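Local coordinates for protein ornithine cyclodeaminase (Methanococcus maripaludis S2, PDB 3C2Q) that converts L-ornithine to L-proline with release of ammonia, using NAD(+) as its cofactor, at residues A11-A16 with I54-E59; V67-K72 with V262-M267; K121-I126 with L161-A166; D177-L182 with H201-Y206. All coordinates share one frame; numbering follows the deposited sequence.

Interaction 1 of 4, residues A11-A16 with I54-E59; sequences ANLKPA and IVVYPE
Leu13 on strand 12-15 and Val56 on strand 53-57 face one another without being on neighbouring strands: strand 76-79 runs between them, antiparallel to both, so the two segments point the same way along the sheet. Their CA atoms are 7.9 Å apart, short for strands separated by a third and consistent with curvature of the sheet; both side chains point to the same side of it. Leu13 does the reaching. With CG anti to its carbonyl carbon (chi1 -47°), it places the two methyls against Val56, crossing that side chain at about a right angle. CD2 of Leu13 presses on Val56 CG2 at 3.6 Å, while Leu13 CD1 sits 4.1 Å from Val56 CG1 and lies 4.2 Å from Pro58 CG. Replacing Leu13 with an alanine would probably leave Val56 and Pro58 without this cover and open a gap under the edge strand. Val38 on strand 34-38 touches both Val56 and Pro58, and Ala63 also meets Val56, extending the apolar cluster. The contact is apolar packing on one side of a mixed beta-sheet, between its outermost strand 12-15 and strand 53-57, two places along.

Interaction 2 of 4, residues V67-K72 with V262-M267; sequences VIRKVK and VAQDKM
Arg69, Lys70 and Asp265 make a salt-bridge network between two parts of the chain: the 3-10 turn 68-70, after strand 62-66 of the mixed sheet, and helix 260-271 of the Rossmann-fold region. Arg69 holds the Asp265 carboxylate end-on with two nitrogens. NH1 of Arg69 gives a nearly straight bond (176°) at 3.2 Å, received on the syn lone pair of Asp265 OD2, and Arg69 NH2 reaches Asp265 OD1 at 3.0 Å, also from the syn side but out of the carboxylate plane. The guanidinium and carboxylate planes are 21° apart, so the two groups are nearly coplanar, meeting edge to edge. Lys70 extends alongside and bends at its last torsion (chi4 -65°), which brings its NZ over the carboxylate plane to Asp265 OD2 at 2.9 Å. At the guanidinium edge, Arg69 NH2 also makes a weak bond to Gln264 OE1 at 3.2 Å. Val67 CG2 lies 4.0 Å above one guanidinium face of Arg69, toward its rim. The other end of Gln264 belongs to the subunit interface: its NE2 bonds to Ile247 O and Asp249 O of the second subunit. An asparagine in place of Asp265 would probably leave Arg69 and Lys70 without a balancing negative charge and weaken the tie between turn and helix. With two cationic partners, three bonds in all and two of them on OD2, the carboxylate of Asp265 is likely to stay ionised.

Interaction 3 of 4, residues K121-I126 with L161-A166; sequences KEMHEI and LGYIQA
The Tyr163 ring meets helix 112-133 with its edge: Met123 O lies in the ring plane, 3.9 Å from Tyr163 CD1, and His124 CA stands near the same edge, 4.1 Å from Tyr163 CE1. Arg127, one turn further along the helix, makes a cation-pi contact with the ring, and Leu338 of helix 327-342 also packs on Tyr163. The phenol oxygen comes to the edge of the His124 imidazole, but Tyr163 OH and His124 ND1 are 3.9 Å apart and the hydroxyl is hydrogen-bonded to Glu342 instead. Met123, a selenomethionine in this crystal, has its chain bent at chi3 (65°), so that the methyl swings across the base of the tyrosine. CE of Met123 thereby touches Tyr163 CB at 4.0 Å and, more loosely, Ile164 CD1 at 4.4 Å. Within 161-166, Gln165 NE2 folds back to Gly162 O at 2.9 Å, arriving well above the carbonyl plane. Gly162 ends helix 152-160 in a Schellman motif. The arrangement is a helix-to-strand connection of the Rossmann fold: the loop entering strand 166-170 is wedged against helix 112-133, whose Met123 also packs on strands 138-142 and 276-280 of the parallel sheet.

Interaction 4 of 4, residues D177-L182 with H201-Y206; sequences DIESAL and HKHHIY
Glu179 OE2 lies 3.5 Å from His203 CB and is hydrogen-bonded to Thr185 OG1 and Gly188 N; Glu179 OE1 is likewise taken by His176 ND1 and Leu187 N. The carboxylate thus bonds helix 171-183, which follows strand 166-170 of the Rossmann fold, to the short hairpin 185-190, and packs against His203 and His204 of helix 203-214. Glu179 is extended, with CG anti to the backbone N (chi1 -171°), which brings its carboxylate up to these two histidines. CG of Glu179 rests on His203 CB at 3.6 Å, and Glu179 OE1 is 3.7 Å from His204 CB. The carboxylate stands steeply to the His203 ring, with planes 74° apart, and is less inclined to that of His204. Both imidazoles are held elsewhere, His203 ND1 by Thr185 OG1 and His204 NE2 by Thr175 OG1, and the His204 side chain lies about 5 Å from that of Asn171, which probably binds NAD(+), so the contact borders the likely cofactor site. With two backbone N-H groups among the partners of its oxygens, Glu179 is probably ionised. One water links the segments, accepting from His204 N at 2.9 Å and donating a weak bond to Glu179 OE2 at 3.2 Å.

How the interactions relate
From the N terminus, interaction 1 comes first, closing a loop of 37 residues inside the mixed sheet, with strands 34-38 and 41-46 lying within it. Interaction 2 opens after it and closes the longest loop, 189 residues, tying the mixed-sheet part to the Rossmann-fold part; interactions 3 and 4 are both nested within that loop, one after the other. Interaction 3 joins the helix before the first strand of the parallel sheet to the loop leading into the second, and interaction 4 pairs two helices farther on. Only interactions 1 and 2 touch, where Ala16 CB meets Lys72 O at 3.5 Å. Interactions 2 and 4 both border the second subunit.

Interaction 1 of 4, residues A11-A16 with I54-E59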
loop_
_atom_site.group_PDB
_atom_site.type_symbol
_atom_site.label_atom_id
_atom_site.label_comp_id
_atom_site.label_asym_id
_atom_site.label_seq_id
_atom_site.Cartn_x
_atom_site.Cartn_y
_atom_site.Cartn_z
ATOM N N ALA B 11 -25.958 -6.483 38.262
ATOM C CA ALA B 11 -25.444 -7.351 37.193
ATOM C C ALA B 11 -25.724 -8.826 37.482
ATOM O O ALA B 11 -25.689 -9.248 38.628
ATOM C CB ALA B 11 -23.941 -7.140 37.020
ATOM N N ASN B 12 -25.983 -9.597 36.433
ATOM C CA ASN B 12 -26.098 -11.040 36.559
ATOM C C ASN B 12 -24.725 -11.701 36.559
ATOM O O ASN B 12 -23.877 -11.408 35.700
ATOM C CB ASN B 12 -26.983 -11.608 35.458
ATOM C CG ASN B 12 -28.424 -11.086 35.535
ATOM O OD1 ASN B 12 -28.889 -10.374 34.635
ATOM N ND2 ASN B 12 -29.133 -11.424 36.625
ATOM N N LEU B 13 -24.516 -12.590 37.530
ATOM C CA LEU B 13 -23.262 -13.291 37.700
ATOM C C LEU B 13 -23.489 -14.788 37.775
ATOM O O LEU B 13 -24.460 -15.254 38.396
ATOM C CB LEU B 13 -22.535 -12.813 38.958
ATOM C CG LEU B 13 -22.405 -11.310 39.206
ATOM C CD1 LEU B 13 -21.865 -11.038 40.590
ATOM C CD2 LEU B 13 -21.544 -10.632 38.158
ATOM N N LYS B 14 -22.605 -15.548 37.137
ATOM C CA LYS B 14 -22.665 -17.015 37.176
ATOM C C LYS B 14 -21.238 -17.510 37.323
ATOM O O LYS B 14 -20.317 -16.901 36.735
ATOM C CB LYS B 14 -23.275 -17.600 35.905
ATOM C CG LYS B 14 -24.713 -17.178 35.581
ATOM C CD LYS B 14 -25.763 -18.171 36.067
ATOM C CE LYS B 14 -26.295 -17.805 37.451
ATOM N NZ LYS B 14 -27.479 -18.662 37.859
ATOM N N PRO B 15 -21.034 -18.603 38.103
ATOM C CA PRO B 15 -19.674 -19.126 38.326
ATOM C C PRO B 15 -19.195 -19.942 37.127
ATOM O O PRO B 15 -20.001 -20.618 36.476
ATOM C CB PRO B 15 -19.844 -20.040 39.556
ATOM C CG PRO B 15 -21.256 -20.550 39.424
ATOM C CD PRO B 15 -22.053 -19.398 38.834
ATOM N N ALA B 16 -17.896 -19.861 36.839
ATOM C CA ALA B 16 -17.289 -20.666 35.766
ATOM C C ALA B 16 -17.375 -22.146 36.157
ATOM O O ALA B 16 -17.034 -22.501 37.278
ATOM C CB ALA B 16 -15.830 -20.276 35.569
ATOM N N ILE B 54 -15.396 -10.178 32.647
ATOM C CA ILE B 54 -15.360 -9.473 33.904
ATOM C C ILE B 54 -15.620 -10.458 35.048
ATOM O O ILE B 54 -16.671 -11.127 35.081
ATOM C CB ILE B 54 -16.342 -8.305 33.883
ATOM C CG1 ILE B 54 -15.844 -7.268 32.840
ATOM C CG2 ILE B 54 -16.501 -7.685 35.304
ATOM C CD1 ILE B 54 -16.695 -6.006 32.736
ATOM N N VAL B 55 -14.653 -10.555 35.949
ATOM C CA VAL B 55 -14.759 -11.458 37.093
ATOM C C VAL B 55 -15.028 -10.553 38.302
ATOM O O VAL B 55 -14.320 -9.568 38.519
ATOM C CB VAL B 55 -13.489 -12.321 37.236
ATOM C CG1 VAL B 55 -13.423 -13.087 38.578
ATOM C CG2 VAL B 55 -13.390 -13.293 36.042
ATOM N N VAL B 56 -16.084 -10.886 39.039
ATOM C CA VAL B 56 -16.514 -10.115 40.212
ATOM C C VAL B 56 -16.216 -10.897 41.511
ATOM O O VAL B 56 -16.378 -12.135 41.571
ATOM C CB VAL B 56 -18.020 -9.772 40.101
ATOM C CG1 VAL B 56 -18.487 -8.906 41.271
ATOM C CG2 VAL B 56 -18.305 -9.068 38.772
ATOM N N TYR B 57 -15.737 -10.161 42.507
ATOM C CA TYR B 57 -15.479 -10.662 43.855
ATOM C C TYR B 57 -16.415 -9.872 44.780
ATOM O O TYR B 57 -16.013 -8.871 45.342
ATOM C CB TYR B 57 -14.024 -10.406 44.219
ATOM C CG TYR B 57 -13.059 -10.939 43.176
ATOM C CD1 TYR B 57 -12.764 -12.299 43.108
ATOM C CD2 TYR B 57 -12.461 -10.080 42.245
ATOM C CE1 TYR B 57 -11.885 -12.797 42.144
ATOM C CE2 TYR B 57 -11.574 -10.575 41.275
ATOM C CZ TYR B 57 -11.301 -11.930 41.236
ATOM O OH TYR B 57 -10.428 -12.434 40.293
ATOM N N PRO B 58 -17.683 -10.279 44.865
ATOM C CA PRO B 58 -18.631 -9.400 45.549
ATOM C C PRO B 58 -18.239 -9.063 46.992
ATOM O O PRO B 58 -18.394 -7.904 47.406
ATOM C CB PRO B 58 -19.950 -10.166 45.459
ATOM C CG PRO B 58 -19.769 -11.096 44.277
ATOM C CD PRO B 58 -18.331 -11.496 44.356
ATOM N N GLU B 59 -17.684 -10.041 47.718
ATOM C CA GLU B 59 -17.275 -9.885 49.130
ATOM C C GLU B 59 -16.112 -8.925 49.311
ATOM O O GLU B 59 -15.923 -8.351 50.397
ATOM C CB GLU B 59 -16.904 -11.245 49.736
ATOM C CG GLU B 59 -18.018 -11.909 50.561
ATOM C CD GLU B 59 -18.930 -12.876 49.782
ATOM O OE1 GLU B 59 -19.420 -12.480 48.698
ATOM O OE2 GLU B 59 -19.184 -14.024 50.277
#

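Interaction 2 of 4, residues V67-K72 with V262-M267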
loop_
_atom_site.group_PDB
_atom_site.type_symbol
_atom_site.label_atom_id
_atom_site.label_comp_id
_atom_site.label_asym_id
_atom_site.label_seq_id
_atom_site.Cartn_x
_atom_site.Cartn_y
_atom_site.Cartn_z
ATOM N N VAL B 67 -8.523 -12.326 31.063
ATOM C CA VAL B 67 -8.551 -13.062 29.811
ATOM C C VAL B 67 -9.089 -14.454 30.133
ATOM O O VAL B 67 -8.909 -14.937 31.257
ATOM C CB VAL B 67 -7.167 -13.128 29.132
ATOM C CG1 VAL B 67 -6.731 -11.699 28.748
ATOM C CG2 VAL B 67 -6.105 -13.730 30.055
ATOM N N ILE B 68 -9.730 -15.067 29.144
ATOM C CA ILE B 68 -10.398 -16.337 29.311
ATOM C C ILE B 68 -9.462 -17.433 29.848
ATOM O O ILE B 68 -9.879 -18.224 30.670
ATOM C CB ILE B 68 -11.179 -16.761 28.024
ATOM C CG1 ILE B 68 -11.984 -18.042 28.267
ATOM C CG2 ILE B 68 -10.203 -16.956 26.825
ATOM C CD1 ILE B 68 -12.906 -18.466 27.095
ATOM N N ARG B 69 -8.201 -17.458 29.437
ATOM C CA ARG B 69 -7.309 -18.488 29.927
ATOM C C ARG B 69 -6.894 -18.319 31.400
ATOM O O ARG B 69 -6.310 -19.233 31.988
ATOM C CB ARG B 69 -6.080 -18.631 29.030
ATOM C CG ARG B 69 -5.006 -17.661 29.333
ATOM C CD ARG B 69 -3.815 -17.831 28.419
ATOM N NE ARG B 69 -3.504 -16.488 27.984
ATOM C CZ ARG B 69 -2.693 -15.672 28.629
ATOM N NH1 ARG B 69 -2.009 -16.106 29.694
ATOM N NH2 ARG B 69 -2.526 -14.439 28.173
ATOM N N LYS B 70 -7.168 -17.161 31.995
ATOM C CA LYS B 70 -6.916 -16.994 33.424
ATOM C C LYS B 70 -8.170 -17.162 34.295
ATOM O O LYS B 70 -8.071 -17.107 35.517
ATOM C CB LYS B 70 -6.237 -15.664 33.719
ATOM C CG LYS B 70 -4.753 -15.643 33.289
ATOM C CD LYS B 70 -4.130 -14.324 33.664
ATOM C CE LYS B 70 -2.784 -14.108 32.994
ATOM N NZ LYS B 70 -1.783 -15.092 33.449
ATOM N N VAL B 71 -9.331 -17.369 33.673
ATOM C CA VAL B 71 -10.566 -17.615 34.444
ATOM C C VAL B 71 -10.522 -19.003 35.116
ATOM O O VAL B 71 -10.227 -20.005 34.459
ATOM C CB VAL B 71 -11.832 -17.428 33.586
ATOM C CG1 VAL B 71 -13.136 -17.787 34.387
ATOM C CG2 VAL B 71 -11.918 -15.992 33.085
ATOM N N LYS B 72 -10.787 -19.033 36.429
ATOM C CA LYS B 72 -10.729 -20.282 37.225
ATOM C C LYS B 72 -12.115 -20.816 37.561
ATOM O O LYS B 72 -13.059 -20.052 37.689
ATOM C CB LYS B 72 -9.945 -20.063 38.527
ATOM C CG LYS B 72 -8.499 -19.622 38.338
ATOM C CD LYS B 72 -7.719 -20.625 37.468
ATOM C CE LYS B 72 -6.325 -20.100 37.107
ATOM N NZ LYS B 72 -5.754 -20.841 35.931
ATOM N N VAL B 262 3.271 -15.669 28.213
ATOM C CA VAL B 262 4.108 -15.030 29.230
ATOM C C VAL B 262 4.481 -13.613 28.747
ATOM O O VAL B 262 4.383 -12.643 29.507
ATOM C CB VAL B 262 5.389 -15.890 29.508
ATOM C CG1 VAL B 262 6.379 -15.176 30.447
ATOM C CG2 VAL B 262 5.006 -17.292 30.074
ATOM N N ALA B 263 4.901 -13.497 27.475
ATOM C CA ALA B 263 5.265 -12.182 26.909
ATOM C C ALA B 263 4.056 -11.266 26.920
ATOM O O ALA B 263 4.140 -10.121 27.381
ATOM C CB ALA B 263 5.825 -12.341 25.479
ATOM N N GLN B 264 2.911 -11.782 26.467
ATOM C CA GLN B 264 1.686 -10.998 26.444
ATOM C C GLN B 264 1.312 -10.416 27.821
ATOM O O GLN B 264 0.987 -9.222 27.932
ATOM C CB GLN B 264 0.519 -11.811 25.883
ATOM C CG GLN B 264 -0.729 -10.946 25.623
ATOM C CD GLN B 264 -1.958 -11.759 25.242
ATOM O OE1 GLN B 264 -2.791 -12.068 26.098
ATOM N NE2 GLN B 264 -2.076 -12.111 23.970
ATOM N N ASP B 265 1.341 -11.264 28.850
ATOM C CA ASP B 265 0.998 -10.850 30.223
ATOM C C ASP B 265 1.914 -9.750 30.737
ATOM O O ASP B 265 1.452 -8.783 31.331
ATOM C CB ASP B 265 1.020 -12.072 31.168
ATOM C CG ASP B 265 -0.098 -13.065 30.863
ATOM O OD1 ASP B 265 -1.072 -12.688 30.167
ATOM O OD2 ASP B 265 0.016 -14.236 31.289
ATOM N N LYS B 266 3.212 -9.887 30.464
ATOM C CA LYS B 266 4.198 -8.869 30.831
ATOM C C LYS B 266 3.979 -7.546 30.075
ATOM O O LYS B 266 4.087 -6.469 30.646
ATOM C CB LYS B 266 5.624 -9.389 30.616
ATOM C CG LYS B 266 6.682 -8.503 31.315
ATOM C CD LYS B 266 7.959 -9.280 31.580
ATOM C CE LYS B 266 8.897 -8.519 32.538
ATOM N NZ LYS B 266 10.269 -9.121 32.398
HETATM N N MSE B 267 3.652 -7.641 28.781
HETATM C CA MSE B 267 3.314 -6.454 27.989
HETATM C C MSE B 267 2.104 -5.730 28.539
HETATM O O MSE B 267 2.073 -4.494 28.605
HETATM C CB MSE B 267 3.053 -6.869 26.531
HETATM C CG MSE B 267 4.323 -7.289 25.814
HETATM SE SE MSE B 267 3.909 -8.119 24.054
HETATM C CE MSE B 267 3.137 -6.521 23.192
#

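Interaction 3 of 4, residues K121-I126 with L161-A166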
loop_
_atom_site.group_PDB
_atom_site.type_symbol
_atom_site.label_atom_id
_atom_site.label_comp_id
_atom_site.label_asym_id
_atom_site.label_seq_id
_atom_site.Cartn_x
_atom_site.Cartn_y
_atom_site.Cartn_z
ATOM N N LYS B 121 4.858 18.171 21.596
ATOM C CA LYS B 121 4.315 18.955 22.720
ATOM C C LYS B 121 3.696 18.026 23.778
ATOM O O LYS B 121 3.935 18.190 24.993
ATOM C CB LYS B 121 3.266 19.950 22.255
ATOM C CG LYS B 121 2.691 20.813 23.420
ATOM C CD LYS B 121 3.663 21.952 23.773
ATOM C CE LYS B 121 3.764 22.210 25.293
ATOM N NZ LYS B 121 5.088 22.860 25.632
ATOM N N GLU B 122 2.888 17.064 23.323
ATOM C CA GLU B 122 2.314 16.103 24.241
ATOM C C GLU B 122 3.357 15.237 24.964
ATOM O O GLU B 122 3.240 15.018 26.181
ATOM C CB GLU B 122 1.248 15.251 23.554
ATOM C CG GLU B 122 0.171 14.828 24.528
ATOM C CD GLU B 122 -1.002 14.114 23.874
ATOM O OE1 GLU B 122 -1.149 14.196 22.615
ATOM O OE2 GLU B 122 -1.779 13.471 24.637
HETATM N N MSE B 123 4.378 14.755 24.254
HETATM C CA MSE B 123 5.429 13.968 24.894
HETATM C C MSE B 123 6.177 14.812 25.962
HETATM O O MSE B 123 6.554 14.315 27.018
HETATM C CB MSE B 123 6.444 13.469 23.867
HETATM C CG MSE B 123 5.880 12.432 22.877
HETATM SE SE MSE B 123 7.270 12.008 21.571
HETATM C CE MSE B 123 8.632 11.154 22.670
ATOM N N HIS B 124 6.396 16.082 25.653
ATOM C CA HIS B 124 7.076 16.985 26.587
ATOM C C HIS B 124 6.234 17.171 27.854
ATOM O O HIS B 124 6.739 17.040 28.962
ATOM C CB HIS B 124 7.377 18.318 25.913
ATOM C CG HIS B 124 8.188 19.244 26.764
ATOM N ND1 HIS B 124 9.566 19.250 26.752
ATOM C CD2 HIS B 124 7.810 20.184 27.661
ATOM C CE1 HIS B 124 10.004 20.165 27.596
ATOM N NE2 HIS B 124 8.959 20.749 28.158
ATOM N N GLU B 125 4.944 17.428 27.677
ATOM C CA GLU B 125 4.017 17.554 28.796
ATOM C C GLU B 125 3.970 16.279 29.630
ATOM O O GLU B 125 4.012 16.329 30.868
ATOM C CB GLU B 125 2.613 17.860 28.280
ATOM C CG GLU B 125 2.462 19.233 27.681
ATOM C CD GLU B 125 1.093 19.430 27.016
ATOM O OE1 GLU B 125 0.416 18.428 26.657
ATOM O OE2 GLU B 125 0.696 20.600 26.824
ATOM N N ILE B 126 3.873 15.130 28.957
ATOM C CA ILE B 126 3.820 13.849 29.643
ATOM C C ILE B 126 5.120 13.541 30.409
ATOM O O ILE B 126 5.067 13.051 31.551
ATOM C CB ILE B 126 3.395 12.684 28.665
ATOM C CG1 ILE B 126 1.904 12.796 28.318
ATOM C CG2 ILE B 126 3.749 11.310 29.250
ATOM C CD1 ILE B 126 1.468 12.029 27.034
ATOM N N LEU B 161 17.182 10.954 27.018
ATOM C CA LEU B 161 16.618 12.203 27.533
ATOM C C LEU B 161 15.427 12.039 28.495
ATOM O O LEU B 161 14.859 13.036 28.949
ATOM C CB LEU B 161 16.226 13.156 26.391
ATOM C CG LEU B 161 17.322 13.788 25.503
ATOM C CD1 LEU B 161 16.704 14.449 24.284
ATOM C CD2 LEU B 161 18.166 14.804 26.285
ATOM N N GLY B 162 15.048 10.796 28.777
ATOM C CA GLY B 162 14.024 10.505 29.761
ATOM C C GLY B 162 12.592 10.515 29.272
ATOM O O GLY B 162 11.671 10.456 30.100
ATOM N N TYR B 163 12.379 10.563 27.945
ATOM C CA TYR B 163 11.007 10.535 27.397
ATOM C C TYR B 163 10.315 9.164 27.446
ATOM O O TYR B 163 9.091 9.086 27.385
ATOM C CB TYR B 163 10.964 11.050 25.948
ATOM C CG TYR B 163 11.225 12.517 25.818
ATOM C CD1 TYR B 163 10.210 13.452 25.991
ATOM C CD2 TYR B 163 12.497 12.972 25.539
ATOM C CE1 TYR B 163 10.478 14.822 25.892
ATOM C CE2 TYR B 163 12.768 14.331 25.420
ATOM C CZ TYR B 163 11.762 15.238 25.599
ATOM O OH TYR B 163 12.079 16.587 25.465
ATOM N N ILE B 164 11.092 8.098 27.557
ATOM C CA ILE B 164 10.595 6.751 27.333
ATOM C C ILE B 164 10.634 5.924 28.614
ATOM O O ILE B 164 11.709 5.694 29.125
ATOM C CB ILE B 164 11.456 6.017 26.235
ATOM C CG1 ILE B 164 11.601 6.867 24.946
ATOM C CG2 ILE B 164 10.910 4.631 25.957
ATOM C CD1 ILE B 164 10.313 7.441 24.441
ATOM N N GLN B 165 9.483 5.424 29.082
ATOM C CA GLN B 165 9.440 4.601 30.313
ATOM C C GLN B 165 9.342 3.085 30.080
ATOM O O GLN B 165 9.462 2.286 31.010
ATOM C CB GLN B 165 8.319 5.099 31.235
ATOM C CG GLN B 165 8.631 6.437 31.955
ATOM C CD GLN B 165 8.858 7.627 31.023
ATOM O OE1 GLN B 165 7.964 8.027 30.274
ATOM N NE2 GLN B 165 10.067 8.198 31.060
ATOM N N ALA B 166 9.153 2.669 28.825
ATOM C CA ALA B 166 9.134 1.262 28.509
ATOM C C ALA B 166 9.287 1.075 27.016
ATOM O O ALA B 166 8.842 1.930 26.240
ATOM C CB ALA B 166 7.802 0.570 29.001
#

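Interaction 4 of 4, residues D177-L182 with H201-Y206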
loop_
_atom_site.group_PDB
_atom_site.type_symbol
_atom_site.label_atom_id
_atom_site.label_comp_id
_atom_site.label_asym_id
_atom_site.label_seq_id
_atom_site.Cartn_x
_atom_site.Cartn_y
_atom_site.Cartn_z
ATOM N N ASP B 177 19.437 -3.109 16.435
ATOM C CA ASP B 177 19.969 -1.987 17.219
ATOM C C ASP B 177 21.420 -2.328 17.636
ATOM O O ASP B 177 22.349 -1.521 17.487
ATOM C CB ASP B 177 19.102 -1.720 18.452
ATOM C CG ASP B 177 19.735 -0.701 19.431
ATOM O OD1 ASP B 177 19.942 0.496 19.076
ATOM O OD2 ASP B 177 19.993 -1.103 20.588
ATOM N N ILE B 178 21.610 -3.551 18.115
ATOM C CA ILE B 178 22.921 -3.966 18.603
ATOM C C ILE B 178 23.917 -4.154 17.465
ATOM O O ILE B 178 25.078 -3.743 17.587
ATOM C CB ILE B 178 22.779 -5.209 19.531
ATOM C CG1 ILE B 178 22.128 -4.743 20.838
ATOM C CG2 ILE B 178 24.197 -5.871 19.766
ATOM C CD1 ILE B 178 21.490 -5.846 21.700
ATOM N N GLU B 179 23.468 -4.730 16.346
ATOM C CA GLU B 179 24.248 -4.741 15.108
ATOM C C GLU B 179 24.766 -3.364 14.745
ATOM O O GLU B 179 25.942 -3.220 14.329
ATOM C CB GLU B 179 23.440 -5.275 13.911
ATOM C CG GLU B 179 24.269 -5.512 12.678
ATOM C CD GLU B 179 23.432 -5.644 11.393
ATOM O OE1 GLU B 179 22.208 -5.954 11.472
ATOM O OE2 GLU B 179 23.985 -5.437 10.291
ATOM N N SER B 180 23.899 -2.352 14.852
ATOM C CA SER B 180 24.327 -1.027 14.426
ATOM C C SER B 180 25.304 -0.448 15.455
ATOM O O SER B 180 26.247 0.239 15.079
ATOM C CB SER B 180 23.141 -0.075 14.120
ATOM O OG SER B 180 22.410 0.170 15.298
ATOM N N ALA B 181 25.105 -0.757 16.733
ATOM C CA ALA B 181 26.038 -0.308 17.778
ATOM C C ALA B 181 27.426 -0.926 17.599
ATOM O O ALA B 181 28.432 -0.214 17.658
ATOM C CB ALA B 181 25.480 -0.604 19.172
ATOM N N LEU B 182 27.485 -2.229 17.338
ATOM C CA LEU B 182 28.765 -2.929 17.206
ATOM C C LEU B 182 29.436 -2.671 15.890
ATOM O O LEU B 182 30.658 -2.494 15.839
ATOM C CB LEU B 182 28.597 -4.447 17.383
ATOM C CG LEU B 182 28.114 -4.896 18.758
ATOM C CD1 LEU B 182 27.970 -6.428 18.736
ATOM C CD2 LEU B 182 29.057 -4.482 19.846
ATOM N N HIS B 201 26.592 -8.832 5.605
ATOM C CA HIS B 201 25.578 -9.889 5.768
ATOM C C HIS B 201 25.821 -10.758 7.005
ATOM O O HIS B 201 24.890 -11.412 7.510
ATOM C CB HIS B 201 25.477 -10.763 4.504
ATOM C CG HIS B 201 26.772 -11.382 4.108
ATOM N ND1 HIS B 201 27.092 -12.685 4.418
ATOM C CD2 HIS B 201 27.845 -10.871 3.460
ATOM C CE1 HIS B 201 28.308 -12.952 3.976
ATOM N NE2 HIS B 201 28.785 -11.869 3.389
ATOM N N LYS B 202 27.054 -10.734 7.510
ATOM C CA LYS B 202 27.412 -11.453 8.723
ATOM C C LYS B 202 27.187 -10.654 9.992
ATOM O O LYS B 202 27.149 -11.231 11.067
ATOM C CB LYS B 202 28.896 -11.873 8.682
ATOM C CG LYS B 202 29.213 -13.093 7.790
ATOM C CD LYS B 202 28.874 -14.418 8.519
ATOM C CE LYS B 202 29.982 -15.428 8.315
ATOM N NZ LYS B 202 29.617 -16.851 8.571
ATOM N N HIS B 203 27.013 -9.335 9.903
ATOM C CA HIS B 203 27.005 -8.552 11.140
ATOM C C HIS B 203 25.872 -8.918 12.084
ATOM O O HIS B 203 26.017 -8.852 13.291
ATOM C CB HIS B 203 27.003 -7.033 10.857
ATOM C CG HIS B 203 28.228 -6.549 10.137
ATOM N ND1 HIS B 203 28.334 -5.266 9.640
ATOM C CD2 HIS B 203 29.416 -7.153 9.880
ATOM C CE1 HIS B 203 29.515 -5.114 9.062
ATOM N NE2 HIS B 203 30.190 -6.245 9.194
ATOM N N HIS B 204 24.708 -9.218 11.532
ATOM C CA HIS B 204 23.562 -9.545 12.363
ATOM C C HIS B 204 23.795 -10.789 13.254
ATOM O O HIS B 204 23.598 -10.729 14.482
ATOM C CB HIS B 204 22.290 -9.696 11.505
ATOM C CG HIS B 204 21.069 -9.826 12.329
ATOM N ND1 HIS B 204 20.026 -10.663 11.997
ATOM C CD2 HIS B 204 20.735 -9.243 13.509
ATOM C CE1 HIS B 204 19.094 -10.582 12.932
ATOM N NE2 HIS B 204 19.497 -9.728 13.862
ATOM N N ILE B 205 24.233 -11.893 12.654
ATOM C CA ILE B 205 24.614 -13.086 13.466
ATOM C C ILE B 205 25.810 -12.810 14.393
ATOM O O ILE B 205 25.828 -13.306 15.530
ATOM C CB ILE B 205 24.816 -14.375 12.602
ATOM C CG1 ILE B 205 24.940 -15.651 13.453
ATOM C CG2 ILE B 205 25.967 -14.243 11.602
ATOM C CD1 ILE B 205 23.765 -15.930 14.395
ATOM N N TYR B 206 26.777 -11.993 13.950
ATOM C CA TYR B 206 27.875 -11.622 14.860
ATOM C C TYR B 206 27.315 -10.902 16.067
ATOM O O TYR B 206 27.773 -11.122 17.189
ATOM C CB TYR B 206 28.930 -10.735 14.217
ATOM C CG TYR B 206 29.758 -11.332 13.135
ATOM C CD1 TYR B 206 29.920 -12.719 13.012
ATOM C CD2 TYR B 206 30.460 -10.499 12.270
ATOM C CE1 TYR B 206 30.681 -13.251 12.021
ATOM C CE2 TYR B 206 31.258 -11.016 11.273
ATOM C CZ TYR B 206 31.371 -12.390 11.153
ATOM O OH TYR B 206 32.150 -12.891 10.140
HETATM O O HOH W 1 23.866 -8.308 8.907
#